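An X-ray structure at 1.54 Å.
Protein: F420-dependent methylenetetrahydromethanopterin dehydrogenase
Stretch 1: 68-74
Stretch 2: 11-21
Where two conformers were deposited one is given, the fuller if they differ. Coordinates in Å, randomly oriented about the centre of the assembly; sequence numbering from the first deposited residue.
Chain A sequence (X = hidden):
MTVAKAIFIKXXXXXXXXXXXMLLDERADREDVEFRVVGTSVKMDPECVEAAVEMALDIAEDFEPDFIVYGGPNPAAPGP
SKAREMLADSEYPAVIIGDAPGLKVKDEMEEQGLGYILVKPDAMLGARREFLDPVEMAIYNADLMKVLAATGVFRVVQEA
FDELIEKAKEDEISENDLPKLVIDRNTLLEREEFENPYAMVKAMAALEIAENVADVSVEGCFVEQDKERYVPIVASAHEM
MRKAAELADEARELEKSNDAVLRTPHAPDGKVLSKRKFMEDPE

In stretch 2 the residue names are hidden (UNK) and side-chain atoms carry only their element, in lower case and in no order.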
# COMPACT_ATOMS: atom_id res chain seq x y z
N ILE A 68 28.91 22.37 24.71
CA ILE A 68 27.50 22.36 25.15
C ILE A 68 26.62 22.55 23.92
O ILE A 68 26.97 23.32 23.03
CB ILE A 68 27.25 23.47 26.15
CG1 ILE A 68 28.10 23.21 27.39
CG2 ILE A 68 25.76 23.51 26.55
CD1 ILE A 68 28.03 24.25 28.48
N VAL A 69 25.50 21.83 23.85
CA VAL A 69 24.60 21.92 22.73
C VAL A 69 23.24 22.33 23.24
O VAL A 69 22.77 21.81 24.25
CB VAL A 69 24.45 20.55 21.97
CG1 VAL A 69 23.54 20.72 20.76
CG2 VAL A 69 25.82 20.01 21.58
N TYR A 70 22.63 23.32 22.61
CA TYR A 70 21.27 23.72 22.98
C TYR A 70 20.42 23.39 21.76
O TYR A 70 20.74 23.82 20.65
CB TYR A 70 21.19 25.21 23.27
CG TYR A 70 19.76 25.70 23.44
CD1 TYR A 70 18.98 26.10 22.35
CD2 TYR A 70 19.16 25.68 24.71
CE1 TYR A 70 17.63 26.45 22.50
CE2 TYR A 70 17.81 26.04 24.87
CZ TYR A 70 17.06 26.42 23.77
OH TYR A 70 15.74 26.84 23.95
N GLY A 71 19.35 22.62 21.96
CA GLY A 71 18.49 22.26 20.84
C GLY A 71 17.02 22.54 21.15
O GLY A 71 16.56 22.29 22.27
N GLY A 72 16.30 23.07 20.17
CA GLY A 72 14.89 23.34 20.34
C GLY A 72 14.43 24.23 19.22
O GLY A 72 15.27 24.74 18.45
N PRO A 73 13.12 24.45 19.09
CA PRO A 73 12.61 25.29 18.02
C PRO A 73 13.04 26.75 18.10
O PRO A 73 13.37 27.28 19.18
CB PRO A 73 11.09 25.19 18.18
CG PRO A 73 10.88 23.91 18.95
CD PRO A 73 12.02 23.89 19.90
N ASN A 74 13.05 27.35 16.92
CA ASN A 74 13.30 28.78 16.71
C ASN A 74 14.34 29.55 17.53
O ASN A 74 14.03 30.22 18.49
CB ASN A 74 11.96 29.51 16.82
CG ASN A 74 12.02 30.90 16.22
OD1 ASN A 74 13.08 31.37 15.79
ND2 ASN A 74 10.87 31.56 16.18
N UNK A 11 14.96 22.38 25.25
CA UNK A 11 13.81 23.21 25.62
C UNK A 11 12.90 23.30 24.40
O UNK A 11 13.34 23.76 23.33
c UNK A 11 14.27 24.60 26.04
s UNK A 11 15.33 24.63 27.50
N UNK A 12 11.64 22.90 24.55
CA UNK A 12 10.75 22.88 23.41
C UNK A 12 11.06 21.57 22.69
O UNK A 12 11.91 20.81 23.16
N UNK A 13 10.39 21.27 21.59
CA UNK A 13 10.75 20.01 20.93
C UNK A 13 10.87 20.13 19.43
O UNK A 13 10.04 20.75 18.76
c UNK A 13 9.73 18.92 21.25
o UNK A 13 11.29 17.06 21.11
n UNK A 13 9.35 16.91 19.93
c UNK A 13 10.18 17.54 20.76
N UNK A 14 11.94 19.54 18.93
CA UNK A 14 12.24 19.48 17.52
C UNK A 14 12.62 18.02 17.32
O UNK A 14 13.12 17.36 18.24
c UNK A 14 13.50 21.40 16.10
c UNK A 14 13.46 20.39 17.23
c UNK A 14 14.68 22.33 16.33
c UNK A 14 12.20 22.17 16.00
N UNK A 15 12.37 17.49 16.13
CA UNK A 15 12.77 16.12 15.89
C UNK A 15 14.26 15.93 16.08
O UNK A 15 14.71 14.94 16.64
N UNK A 16 15.07 16.89 15.64
CA UNK A 16 16.50 16.70 15.76
C UNK A 16 16.97 16.80 17.22
O UNK A 16 17.89 16.09 17.62
c UNK A 16 17.26 17.73 14.87
o UNK A 16 16.78 17.59 13.53
c UNK A 16 18.80 17.46 14.88
N UNK A 17 16.32 17.64 18.01
CA UNK A 17 16.76 17.76 19.40
C UNK A 17 16.38 16.51 20.20
O UNK A 17 17.07 16.16 21.16
o UNK A 17 14.86 19.14 20.07
c UNK A 17 16.26 19.06 20.03
N UNK A 18 15.28 15.85 19.82
CA UNK A 18 14.86 14.62 20.51
C UNK A 18 15.99 13.60 20.44
O UNK A 18 16.38 13.02 21.45
c UNK A 18 12.29 14.63 20.09
se UNK A 18 10.77 13.52 19.53
c UNK A 18 11.38 11.83 20.21
c UNK A 18 13.63 13.97 19.84
N UNK A 19 16.51 13.41 19.23
CA UNK A 19 17.53 12.41 18.94
C UNK A 19 19.02 12.76 18.97
O UNK A 19 19.84 11.84 19.06
c UNK A 19 15.34 8.20 18.73
c UNK A 19 17.27 11.81 17.54
c UNK A 19 16.16 10.75 17.45
se UNK A 19 16.86 9.05 17.92
N UNK A 20 19.36 14.04 18.90
CA UNK A 20 20.76 14.46 18.80
C UNK A 20 21.80 13.74 19.62
O UNK A 20 22.79 13.28 19.05
c UNK A 20 20.91 15.98 18.98
se UNK A 20 20.51 18.47 20.26
c UNK A 20 20.42 16.52 20.29
c UNK A 20 19.92 18.77 22.03
N UNK A 21 21.56 13.58 20.92
CA UNK A 21 22.58 12.91 21.73
C UNK A 21 22.64 11.40 21.47
O UNK A 21 23.72 10.81 21.44
o UNK A 21 20.74 11.99 24.59
o UNK A 21 19.98 13.46 23.13
c UNK A 21 22.35 13.17 23.23
c UNK A 21 20.92 12.86 23.68
O HOH W 1 13.97 26.14 21.86
O HOH W 2 14.46 20.32 22.39

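Position 11 carries one carbon and then one sulfur, a chain that stops at the sulfur. The carbon, CB, lies 3.4 Å from Tyr70 OH, and the sulfur is 3.9 Å from Tyr70 CE2. This is Cys11, chi1 m; its SG sits 5.2 Å from the Tyr70 ring centroid, 72° off the normal, an oblique approach. Its backbone N donates a weak hydrogen bond to Gly71 O (3.4 Å, 161°), and its carbonyl O receives a CA-H...O contact from Gly72 CA (3.4 Å, angle at H 147°).

Position 12 has no side-chain atoms, so it is Gly12. With phi/psi of 82/180, a CB would be jammed against the preceding carbonyl O, and an ideal CB would also fall 2.8 Å from Pro73 CD.

Position 13 shows two carbons, the second bearing one oxygen and one nitrogen: a carboxamide one carbon from CA, hence Asn13. The side chain points away; it is the backbone O of Asn13 that meets Pro73 CG, at 3.3 Å.

Position 14 has four carbons forked at the second; its CA-to-CB bond points toward stretch 1, one terminal methyl lies 3.3 Å from Gly72 O and the other 3.7 Å from Pro73 CG. This is Leu14, the methyls being CD2 and CD1 respectively. Leu14 occupies the N-cap position.

Position 15 again lacks side-chain atoms and is Gly15, in the helix and clear of stretch 1. Position 16 has one carbon carrying an oxygen and a carbon, the beta-branched pattern of Thr16; its side chain is out of reach of stretch 1.

Position 17 has one carbon followed by one oxygen, its CB packing 3.7 Å from Gly71 C. This is Ser17, chi1 p; Ser17 OG donates to water 2 at 2.6 Å.

Positions 18 and 19 each show an unbranched run of two carbons, selenium and one carbon. Both are selenomethionines, Met18 and Met19, out of reach of stretch 1. Met18 N donates to Leu14 O at 3.1 Å, a helical i to i-4 bond.

Position 20 repeats that selenium chain, but pointing toward the strand: the selenium is 3.8 Å from Val69 CG1 and the terminal carbon 3.9 Å from Gly71 N. This is selenomethionine Met20, extended with chi2 and chi3 both t.

Position 21 has two carbons, the second carrying two oxygens, a carboxylate: Asp21, beyond reach of stretch 1.

The contact depends on bare backbone at the strand's end. An ideal CB on Gly71 would lie 2.8 Å from Met20 CE and 3.0 Å from Ser17 CB; one on Gly72 would lie 2.1 Å from Cys11 O. The CA atoms of Gly71 and Ser17 can therefore approach to 5.0 Å. Two waters complete the polar network: water 1 donates to Cys11 O (2.9 Å) and Pro73 O (3.0 Å) and hydrogen-bonds Tyr70 OH (2.8 Å), whereas water 2 donates to Gly12 O (2.7 Å) and Gly71 O (2.9 Å). Apolar packing by Val69 and Pro73 supplements these links, and 439 Å² is buried in total.

Stretch 2, residues 11-21: CGNLGTSMMMD
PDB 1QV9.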